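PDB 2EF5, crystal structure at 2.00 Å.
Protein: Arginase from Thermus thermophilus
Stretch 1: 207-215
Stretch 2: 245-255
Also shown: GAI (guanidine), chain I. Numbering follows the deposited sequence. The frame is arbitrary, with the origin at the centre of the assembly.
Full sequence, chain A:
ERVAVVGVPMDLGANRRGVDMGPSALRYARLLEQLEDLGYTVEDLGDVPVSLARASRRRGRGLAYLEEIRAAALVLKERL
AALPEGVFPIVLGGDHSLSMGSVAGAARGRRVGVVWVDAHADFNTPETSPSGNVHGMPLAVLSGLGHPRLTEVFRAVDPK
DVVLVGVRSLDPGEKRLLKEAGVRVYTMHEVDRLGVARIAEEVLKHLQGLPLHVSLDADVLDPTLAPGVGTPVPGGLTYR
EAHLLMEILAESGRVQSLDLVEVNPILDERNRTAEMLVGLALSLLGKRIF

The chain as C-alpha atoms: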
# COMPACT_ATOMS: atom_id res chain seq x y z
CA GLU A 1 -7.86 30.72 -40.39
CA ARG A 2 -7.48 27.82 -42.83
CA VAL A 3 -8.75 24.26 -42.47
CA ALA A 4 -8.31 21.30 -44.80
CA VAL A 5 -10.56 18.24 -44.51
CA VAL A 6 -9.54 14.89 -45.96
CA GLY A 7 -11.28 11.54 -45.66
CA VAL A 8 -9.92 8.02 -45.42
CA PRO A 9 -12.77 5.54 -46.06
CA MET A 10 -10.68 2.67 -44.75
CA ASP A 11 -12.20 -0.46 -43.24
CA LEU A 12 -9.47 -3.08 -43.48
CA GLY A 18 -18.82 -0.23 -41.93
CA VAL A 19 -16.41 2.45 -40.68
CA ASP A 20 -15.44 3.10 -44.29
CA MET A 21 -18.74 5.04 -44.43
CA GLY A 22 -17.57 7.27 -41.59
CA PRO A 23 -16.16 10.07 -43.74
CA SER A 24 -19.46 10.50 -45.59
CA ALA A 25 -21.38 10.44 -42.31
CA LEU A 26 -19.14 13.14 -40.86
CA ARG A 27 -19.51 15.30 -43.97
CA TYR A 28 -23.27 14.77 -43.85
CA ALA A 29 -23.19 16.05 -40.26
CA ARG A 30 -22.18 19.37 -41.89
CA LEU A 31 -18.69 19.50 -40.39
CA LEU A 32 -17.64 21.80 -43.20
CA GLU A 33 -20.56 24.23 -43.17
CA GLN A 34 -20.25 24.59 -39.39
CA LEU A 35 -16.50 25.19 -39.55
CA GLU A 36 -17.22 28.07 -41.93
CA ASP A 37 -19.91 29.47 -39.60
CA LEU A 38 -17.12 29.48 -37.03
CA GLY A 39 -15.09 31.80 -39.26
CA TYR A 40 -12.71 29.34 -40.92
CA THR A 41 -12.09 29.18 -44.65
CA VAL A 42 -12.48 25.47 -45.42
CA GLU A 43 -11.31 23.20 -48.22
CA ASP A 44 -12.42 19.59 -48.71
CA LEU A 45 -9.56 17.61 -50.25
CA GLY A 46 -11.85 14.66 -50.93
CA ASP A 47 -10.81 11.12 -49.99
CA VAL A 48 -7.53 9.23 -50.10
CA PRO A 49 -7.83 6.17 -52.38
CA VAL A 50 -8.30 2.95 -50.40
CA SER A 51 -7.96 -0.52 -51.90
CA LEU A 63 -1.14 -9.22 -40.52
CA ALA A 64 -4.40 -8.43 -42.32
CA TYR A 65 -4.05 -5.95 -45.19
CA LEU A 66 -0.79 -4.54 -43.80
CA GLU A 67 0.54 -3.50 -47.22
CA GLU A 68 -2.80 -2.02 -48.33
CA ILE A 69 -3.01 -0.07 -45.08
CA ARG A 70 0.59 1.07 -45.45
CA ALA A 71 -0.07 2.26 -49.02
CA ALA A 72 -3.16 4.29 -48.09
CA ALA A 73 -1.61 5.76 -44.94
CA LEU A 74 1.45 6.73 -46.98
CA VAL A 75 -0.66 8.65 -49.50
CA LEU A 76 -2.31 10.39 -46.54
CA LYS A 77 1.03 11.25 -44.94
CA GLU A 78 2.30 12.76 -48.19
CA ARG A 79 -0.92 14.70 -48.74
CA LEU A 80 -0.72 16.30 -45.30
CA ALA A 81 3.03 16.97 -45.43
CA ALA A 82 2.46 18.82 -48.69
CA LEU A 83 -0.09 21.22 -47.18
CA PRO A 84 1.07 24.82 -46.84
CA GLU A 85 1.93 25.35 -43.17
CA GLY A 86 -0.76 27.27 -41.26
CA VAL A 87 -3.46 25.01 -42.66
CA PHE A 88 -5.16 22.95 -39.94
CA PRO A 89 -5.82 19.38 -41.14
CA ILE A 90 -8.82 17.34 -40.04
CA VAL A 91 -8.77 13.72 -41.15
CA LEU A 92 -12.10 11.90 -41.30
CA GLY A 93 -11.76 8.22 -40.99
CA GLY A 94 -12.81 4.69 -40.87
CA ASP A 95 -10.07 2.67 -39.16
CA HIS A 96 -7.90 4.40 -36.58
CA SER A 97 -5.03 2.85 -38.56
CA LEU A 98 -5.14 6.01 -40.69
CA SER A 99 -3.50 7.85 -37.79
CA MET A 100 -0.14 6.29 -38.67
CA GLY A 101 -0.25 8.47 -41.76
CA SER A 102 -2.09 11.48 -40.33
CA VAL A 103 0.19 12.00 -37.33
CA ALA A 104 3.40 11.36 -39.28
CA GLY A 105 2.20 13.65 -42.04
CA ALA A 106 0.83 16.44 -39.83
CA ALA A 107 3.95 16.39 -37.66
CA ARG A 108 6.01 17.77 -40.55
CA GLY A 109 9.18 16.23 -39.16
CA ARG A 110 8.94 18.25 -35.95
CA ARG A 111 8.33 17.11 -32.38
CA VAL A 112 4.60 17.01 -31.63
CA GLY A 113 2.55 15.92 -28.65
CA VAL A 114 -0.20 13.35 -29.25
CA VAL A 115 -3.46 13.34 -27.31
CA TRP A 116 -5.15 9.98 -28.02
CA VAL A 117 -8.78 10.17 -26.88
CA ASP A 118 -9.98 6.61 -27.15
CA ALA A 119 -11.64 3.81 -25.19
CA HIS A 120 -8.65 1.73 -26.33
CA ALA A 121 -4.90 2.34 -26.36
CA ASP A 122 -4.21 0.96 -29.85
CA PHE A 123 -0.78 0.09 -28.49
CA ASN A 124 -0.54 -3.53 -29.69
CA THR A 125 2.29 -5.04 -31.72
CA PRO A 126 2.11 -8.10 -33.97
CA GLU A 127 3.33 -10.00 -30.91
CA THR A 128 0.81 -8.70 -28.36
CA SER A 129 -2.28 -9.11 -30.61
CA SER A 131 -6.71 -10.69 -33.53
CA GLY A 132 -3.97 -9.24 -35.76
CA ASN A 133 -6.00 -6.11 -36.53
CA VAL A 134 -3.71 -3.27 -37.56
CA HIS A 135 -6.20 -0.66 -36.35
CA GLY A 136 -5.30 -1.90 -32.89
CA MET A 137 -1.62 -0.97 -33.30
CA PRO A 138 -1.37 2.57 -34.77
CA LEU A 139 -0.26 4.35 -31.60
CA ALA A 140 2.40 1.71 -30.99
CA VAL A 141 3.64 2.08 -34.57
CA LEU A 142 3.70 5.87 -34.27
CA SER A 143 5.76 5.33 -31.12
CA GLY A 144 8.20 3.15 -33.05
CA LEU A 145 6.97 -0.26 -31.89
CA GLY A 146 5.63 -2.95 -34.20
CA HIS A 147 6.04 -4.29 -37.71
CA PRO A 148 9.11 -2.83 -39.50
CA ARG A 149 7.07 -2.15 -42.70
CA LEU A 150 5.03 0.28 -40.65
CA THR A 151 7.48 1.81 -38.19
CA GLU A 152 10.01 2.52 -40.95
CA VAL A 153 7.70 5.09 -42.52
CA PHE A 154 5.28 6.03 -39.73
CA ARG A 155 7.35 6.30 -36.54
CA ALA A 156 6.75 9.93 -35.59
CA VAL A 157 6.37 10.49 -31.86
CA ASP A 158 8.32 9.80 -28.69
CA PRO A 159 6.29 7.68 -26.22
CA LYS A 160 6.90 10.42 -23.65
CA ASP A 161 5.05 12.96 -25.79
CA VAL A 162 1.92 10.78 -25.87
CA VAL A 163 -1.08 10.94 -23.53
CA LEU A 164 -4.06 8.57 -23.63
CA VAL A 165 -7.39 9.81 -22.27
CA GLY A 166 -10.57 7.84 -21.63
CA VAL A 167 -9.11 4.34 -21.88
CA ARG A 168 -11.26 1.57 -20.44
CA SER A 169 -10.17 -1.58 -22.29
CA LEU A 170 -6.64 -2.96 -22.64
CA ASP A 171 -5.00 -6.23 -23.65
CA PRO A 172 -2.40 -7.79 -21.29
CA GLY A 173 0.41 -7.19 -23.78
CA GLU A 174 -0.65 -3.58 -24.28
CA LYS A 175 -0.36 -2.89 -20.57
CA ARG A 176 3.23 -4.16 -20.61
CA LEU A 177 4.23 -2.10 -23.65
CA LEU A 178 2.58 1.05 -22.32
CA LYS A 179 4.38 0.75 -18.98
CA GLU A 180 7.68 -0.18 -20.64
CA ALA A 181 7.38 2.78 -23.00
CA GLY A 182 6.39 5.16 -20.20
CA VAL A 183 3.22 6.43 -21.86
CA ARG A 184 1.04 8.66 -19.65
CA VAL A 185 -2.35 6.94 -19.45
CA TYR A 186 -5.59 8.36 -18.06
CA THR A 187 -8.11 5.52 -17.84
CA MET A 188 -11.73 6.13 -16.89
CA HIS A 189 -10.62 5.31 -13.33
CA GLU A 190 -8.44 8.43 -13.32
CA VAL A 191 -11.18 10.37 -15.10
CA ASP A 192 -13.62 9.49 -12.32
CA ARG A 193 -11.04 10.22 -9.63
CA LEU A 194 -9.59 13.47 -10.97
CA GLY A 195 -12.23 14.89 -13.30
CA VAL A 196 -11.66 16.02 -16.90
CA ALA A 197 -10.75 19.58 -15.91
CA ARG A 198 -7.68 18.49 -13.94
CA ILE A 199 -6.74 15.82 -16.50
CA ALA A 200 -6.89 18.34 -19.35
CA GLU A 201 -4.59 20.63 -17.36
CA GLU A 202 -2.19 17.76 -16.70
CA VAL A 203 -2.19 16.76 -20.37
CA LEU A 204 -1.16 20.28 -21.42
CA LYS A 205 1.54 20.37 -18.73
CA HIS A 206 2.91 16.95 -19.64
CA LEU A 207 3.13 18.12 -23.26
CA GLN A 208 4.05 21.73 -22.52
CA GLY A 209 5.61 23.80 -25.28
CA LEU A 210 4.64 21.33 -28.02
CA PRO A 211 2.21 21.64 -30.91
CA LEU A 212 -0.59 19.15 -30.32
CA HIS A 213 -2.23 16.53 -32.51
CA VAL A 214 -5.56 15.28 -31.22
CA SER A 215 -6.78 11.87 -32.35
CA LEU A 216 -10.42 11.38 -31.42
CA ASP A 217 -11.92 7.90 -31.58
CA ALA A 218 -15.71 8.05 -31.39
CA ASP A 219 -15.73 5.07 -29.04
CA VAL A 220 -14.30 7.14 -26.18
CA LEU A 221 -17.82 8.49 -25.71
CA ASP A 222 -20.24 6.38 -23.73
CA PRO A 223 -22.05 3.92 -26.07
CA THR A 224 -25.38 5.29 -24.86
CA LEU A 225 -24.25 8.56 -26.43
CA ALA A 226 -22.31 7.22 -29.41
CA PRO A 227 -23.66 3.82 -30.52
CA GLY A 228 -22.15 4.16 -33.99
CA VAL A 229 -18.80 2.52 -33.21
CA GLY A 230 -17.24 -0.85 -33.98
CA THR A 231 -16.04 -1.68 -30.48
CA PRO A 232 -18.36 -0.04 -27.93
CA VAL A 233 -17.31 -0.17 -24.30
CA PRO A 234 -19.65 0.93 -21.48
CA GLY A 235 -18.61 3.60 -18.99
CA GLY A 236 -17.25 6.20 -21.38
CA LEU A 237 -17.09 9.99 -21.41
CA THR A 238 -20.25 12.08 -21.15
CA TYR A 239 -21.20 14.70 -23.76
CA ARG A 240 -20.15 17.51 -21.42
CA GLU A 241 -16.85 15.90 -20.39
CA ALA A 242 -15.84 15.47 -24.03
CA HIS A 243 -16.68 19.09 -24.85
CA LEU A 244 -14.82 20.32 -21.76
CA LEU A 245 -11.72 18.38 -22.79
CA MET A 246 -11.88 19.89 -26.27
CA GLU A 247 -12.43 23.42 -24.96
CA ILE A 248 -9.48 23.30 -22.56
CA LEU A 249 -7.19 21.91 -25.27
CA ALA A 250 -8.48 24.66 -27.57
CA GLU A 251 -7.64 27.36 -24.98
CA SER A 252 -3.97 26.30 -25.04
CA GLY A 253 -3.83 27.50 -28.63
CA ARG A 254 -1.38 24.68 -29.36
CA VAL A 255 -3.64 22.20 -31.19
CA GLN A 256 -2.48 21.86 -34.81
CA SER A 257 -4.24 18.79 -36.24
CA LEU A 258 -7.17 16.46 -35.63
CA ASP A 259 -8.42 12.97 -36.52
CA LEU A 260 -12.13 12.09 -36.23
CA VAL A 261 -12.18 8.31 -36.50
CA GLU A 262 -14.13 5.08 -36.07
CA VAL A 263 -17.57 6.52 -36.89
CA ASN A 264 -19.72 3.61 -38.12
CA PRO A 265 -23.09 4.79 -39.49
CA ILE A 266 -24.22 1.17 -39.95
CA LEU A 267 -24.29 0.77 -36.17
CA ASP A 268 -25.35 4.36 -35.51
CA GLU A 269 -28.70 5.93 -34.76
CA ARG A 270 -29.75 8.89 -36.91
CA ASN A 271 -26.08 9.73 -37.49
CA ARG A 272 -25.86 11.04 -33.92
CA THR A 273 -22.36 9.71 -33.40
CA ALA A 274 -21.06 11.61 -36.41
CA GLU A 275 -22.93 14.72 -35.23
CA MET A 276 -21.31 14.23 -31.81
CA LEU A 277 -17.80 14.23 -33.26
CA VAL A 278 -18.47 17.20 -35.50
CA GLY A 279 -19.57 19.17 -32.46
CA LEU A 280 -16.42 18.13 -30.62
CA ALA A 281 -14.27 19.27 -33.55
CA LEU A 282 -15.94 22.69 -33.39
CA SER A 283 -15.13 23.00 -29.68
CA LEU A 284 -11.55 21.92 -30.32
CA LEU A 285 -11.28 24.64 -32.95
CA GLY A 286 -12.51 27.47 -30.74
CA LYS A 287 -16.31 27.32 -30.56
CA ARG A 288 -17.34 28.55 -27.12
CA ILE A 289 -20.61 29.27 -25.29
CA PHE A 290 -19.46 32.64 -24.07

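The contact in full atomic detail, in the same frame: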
# COMPACT_ATOMS: atom_id res chain seq x y z
N LEU A 207 2.72 17.87 -21.88
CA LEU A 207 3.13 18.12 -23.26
C LEU A 207 3.41 19.60 -23.49
O LEU A 207 3.29 20.10 -24.62
CB LEU A 207 2.03 17.65 -24.23
CG LEU A 207 1.53 16.21 -24.09
CD1 LEU A 207 0.40 15.96 -25.08
CD2 LEU A 207 2.68 15.25 -24.35
N GLN A 208 3.79 20.30 -22.43
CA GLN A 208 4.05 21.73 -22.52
C GLN A 208 5.03 22.14 -23.61
O GLN A 208 6.00 21.43 -23.90
CB GLN A 208 4.53 22.26 -21.16
CG GLN A 208 5.90 21.76 -20.72
CD GLN A 208 6.27 22.27 -19.34
OE1 GLN A 208 6.18 23.47 -19.05
NE2 GLN A 208 6.70 21.36 -18.47
N GLY A 209 4.76 23.28 -24.23
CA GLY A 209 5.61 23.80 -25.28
C GLY A 209 5.55 23.11 -26.63
O GLY A 209 6.24 23.53 -27.57
N LEU A 210 4.74 22.07 -26.76
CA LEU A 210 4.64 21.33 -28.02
C LEU A 210 3.35 21.54 -28.78
O LEU A 210 2.30 21.78 -28.20
CB LEU A 210 4.77 19.83 -27.75
CG LEU A 210 5.99 19.25 -27.05
CD1 LEU A 210 5.79 17.76 -26.86
CD2 LEU A 210 7.24 19.52 -27.88
N PRO A 211 3.43 21.48 -30.12
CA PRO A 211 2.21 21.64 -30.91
C PRO A 211 1.47 20.33 -30.63
O PRO A 211 2.11 19.30 -30.41
CB PRO A 211 2.72 21.74 -32.34
CG PRO A 211 4.02 20.96 -32.30
CD PRO A 211 4.62 21.41 -30.99
N LEU A 212 0.15 20.36 -30.64
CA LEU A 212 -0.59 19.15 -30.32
C LEU A 212 -1.46 18.57 -31.42
O LEU A 212 -2.16 19.30 -32.13
CB LEU A 212 -1.46 19.42 -29.10
CG LEU A 212 -0.74 19.94 -27.86
CD1 LEU A 212 -1.77 20.32 -26.80
CD2 LEU A 212 0.22 18.87 -27.32
N HIS A 213 -1.40 17.25 -31.55
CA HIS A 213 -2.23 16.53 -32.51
C HIS A 213 -3.25 15.76 -31.68
O HIS A 213 -2.89 15.00 -30.78
CB HIS A 213 -1.41 15.52 -33.33
CG HIS A 213 -2.24 14.68 -34.24
ND1 HIS A 213 -2.92 13.56 -33.81
CD2 HIS A 213 -2.57 14.83 -35.55
CE1 HIS A 213 -3.63 13.06 -34.80
NE2 HIS A 213 -3.43 13.81 -35.87
N VAL A 214 -4.52 15.97 -31.97
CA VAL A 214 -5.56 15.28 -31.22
C VAL A 214 -6.19 14.20 -32.09
O VAL A 214 -6.67 14.47 -33.18
CB VAL A 214 -6.66 16.27 -30.77
CG1 VAL A 214 -7.80 15.50 -30.09
CG2 VAL A 214 -6.07 17.30 -29.82
N SER A 215 -6.19 12.97 -31.60
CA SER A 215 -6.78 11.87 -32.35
C SER A 215 -8.00 11.42 -31.56
O SER A 215 -7.88 10.83 -30.49
CB SER A 215 -5.77 10.72 -32.50
OG SER A 215 -6.19 9.83 -33.51
N LEU A 245 -13.07 18.76 -22.39
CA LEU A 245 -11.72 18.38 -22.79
C LEU A 245 -11.28 19.13 -24.04
O LEU A 245 -10.16 19.66 -24.11
CB LEU A 245 -11.65 16.87 -23.06
CG LEU A 245 -10.28 16.38 -23.55
CD1 LEU A 245 -9.21 16.67 -22.50
CD2 LEU A 245 -10.37 14.89 -23.84
N MET A 246 -12.17 19.19 -25.03
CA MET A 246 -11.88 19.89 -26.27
C MET A 246 -11.68 21.38 -26.04
O MET A 246 -10.76 21.97 -26.61
CB MET A 246 -13.01 19.67 -27.29
CG MET A 246 -13.20 18.25 -27.75
SD MET A 246 -11.76 17.50 -28.57
CE MET A 246 -11.16 16.43 -27.29
N GLU A 247 -12.52 21.99 -25.22
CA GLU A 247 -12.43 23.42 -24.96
C GLU A 247 -11.13 23.81 -24.24
O GLU A 247 -10.53 24.84 -24.54
CB GLU A 247 -13.64 23.91 -24.15
CG GLU A 247 -14.98 23.61 -24.80
CD GLU A 247 -16.16 23.87 -23.86
OE1 GLU A 247 -16.03 23.60 -22.66
OE2 GLU A 247 -17.22 24.33 -24.33
N ILE A 248 -10.70 22.98 -23.29
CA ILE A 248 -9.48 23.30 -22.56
C ILE A 248 -8.27 23.12 -23.47
O ILE A 248 -7.32 23.89 -23.40
CB ILE A 248 -9.36 22.44 -21.28
CG1 ILE A 248 -10.49 22.81 -20.31
CG2 ILE A 248 -8.01 22.67 -20.63
CD1 ILE A 248 -10.50 22.00 -19.00
N LEU A 249 -8.30 22.11 -24.34
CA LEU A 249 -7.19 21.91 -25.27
C LEU A 249 -7.19 23.09 -26.25
O LEU A 249 -6.12 23.59 -26.62
CB LEU A 249 -7.34 20.59 -26.03
CG LEU A 249 -7.21 19.31 -25.19
CD1 LEU A 249 -7.45 18.08 -26.07
CD2 LEU A 249 -5.83 19.25 -24.54
N ALA A 250 -8.38 23.53 -26.65
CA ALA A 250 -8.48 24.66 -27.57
C ALA A 250 -7.87 25.92 -26.96
O ALA A 250 -7.15 26.65 -27.65
CB ALA A 250 -9.95 24.91 -27.92
N GLU A 251 -8.15 26.17 -25.69
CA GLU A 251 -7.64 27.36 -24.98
C GLU A 251 -6.11 27.46 -25.02
O GLU A 251 -5.57 28.56 -25.05
CB GLU A 251 -8.08 27.37 -23.51
CG GLU A 251 -9.57 27.57 -23.26
CD GLU A 251 -9.93 27.63 -21.77
OE1 GLU A 251 -9.17 27.07 -20.94
OE2 GLU A 251 -10.97 28.22 -21.43
N SER A 252 -5.43 26.32 -25.02
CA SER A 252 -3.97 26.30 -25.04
C SER A 252 -3.45 26.96 -26.31
O SER A 252 -2.35 27.50 -26.32
CB SER A 252 -3.45 24.87 -25.00
OG SER A 252 -3.60 24.25 -26.27
N GLY A 253 -4.24 26.90 -27.37
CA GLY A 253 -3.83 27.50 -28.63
C GLY A 253 -2.73 26.71 -29.33
O GLY A 253 -2.17 27.17 -30.33
N ARG A 254 -2.43 25.53 -28.81
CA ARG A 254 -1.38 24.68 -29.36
C ARG A 254 -1.84 23.52 -30.24
O ARG A 254 -1.00 22.81 -30.80
CB ARG A 254 -0.50 24.14 -28.24
CG ARG A 254 0.39 25.19 -27.58
CD ARG A 254 1.42 24.54 -26.68
NE ARG A 254 0.93 24.19 -25.34
CZ ARG A 254 1.01 22.98 -24.81
NH1 ARG A 254 1.55 21.98 -25.49
NH2 ARG A 254 0.59 22.76 -23.57
N VAL A 255 -3.15 23.30 -30.36
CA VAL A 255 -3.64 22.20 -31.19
C VAL A 255 -3.43 22.54 -32.67
O VAL A 255 -3.86 23.60 -33.14
CB VAL A 255 -5.14 21.91 -30.92
CG1 VAL A 255 -5.64 20.80 -31.84
CG2 VAL A 255 -5.33 21.49 -29.47
C GAI I . -19.33 22.34 -22.09
N1 GAI I . -18.14 22.40 -21.47
N2 GAI I . -20.33 21.65 -21.54
N3 GAI I . -19.51 22.96 -23.26

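Residues 207-215 of this arginase leave a helix at Leu-207, pass through a type II beta turn from Leu-207 to Leu-210, and enter a strand at Leu-212. Residues 245-255 supply the end of a second helix, a tight reversal at Gly-253, and a return into the sheet at Val-255. The strand and the helix run nearly antiparallel, with 163° between their N-to-C directions and a closest approach of 10.8 Å between axes, a spacing that leaves room for a layer of side chains. After the helix the chain doubles back, so that Val-255 pairs with Leu-212 in parallel register, their CA atoms 4.4 Å apart. The amide of Leu-212 anchors this pairing: its N donates to the O of Arg-254 at 2.7 Å with a nearly straight geometry. Two CA-H...O contacts support it, from Pro-211 CA to Arg-254 O and from Val-255 CA to Leu-212 O, each 3.4 Å. Proline has no amide hydrogen to offer, and here its CA faces the carbonyl that the next residue's N binds.

Both turns place glycine at positive phi, a conformation that glycine adopts readily: Gly-209 at 74° within the type II turn and Gly-253 at 73° just beyond the helix. Ser-252 helps shape the second reversal. Its OG donates to Leu-249 O at 2.6 Å and accepts from Arg-254 N at 3.1 Å, tying the last part of the helix to the residue that follows the glycine.

Arg-254 makes the main polar side-chain contact and has the largest area covered by the opposing stretch. Its CA-to-CB bond points toward the other stretch, and the side chain extends to the beta turn, where NH1 donates to Leu-210 O at 2.8 Å, near the guanidinium plane and with good linearity. The same NH1 lies 2.7 Å from Leu-207 O, but the angle at hydrogen is 126° and this bond is weak. Leu-207 O also accepts from Leu-210 N at 3.3 Å, within the turn, so the arginine adds to a carbonyl already engaged by backbone. Gly-209 N and Gln-208 CA lie over one face of the guanidinium, while Leu-212 CD1 lies over the opposite face; the planar group is thus sandwiched between turn backbone and an aliphatic side chain. NH2 finds a hydrogen-bonding partner elsewhere in the structure.

Within the strand the side-chain contacts are largely apolar. Leu-212 and Val-255 project from the same face of the sheet, with Leu-212 CB 4.4 Å from Val-255 CG2. Val-214, two residues on, points toward the helix: its CG2 lies 4.1 Å from both Leu-249 CD1 and Val-255 CG1, and its CG1 is 4.5 Å from Met-246 CE. Met-246 leaves its backbone sideways, yet its end comes nearer the strand. Glu-247, out of reach of the strand, instead binds guanidine: GAI N1 donates to OE1 at 2.7 Å and N3 to OE2 at 2.9 Å, a two-pronged pairing of carboxylate with guanidine.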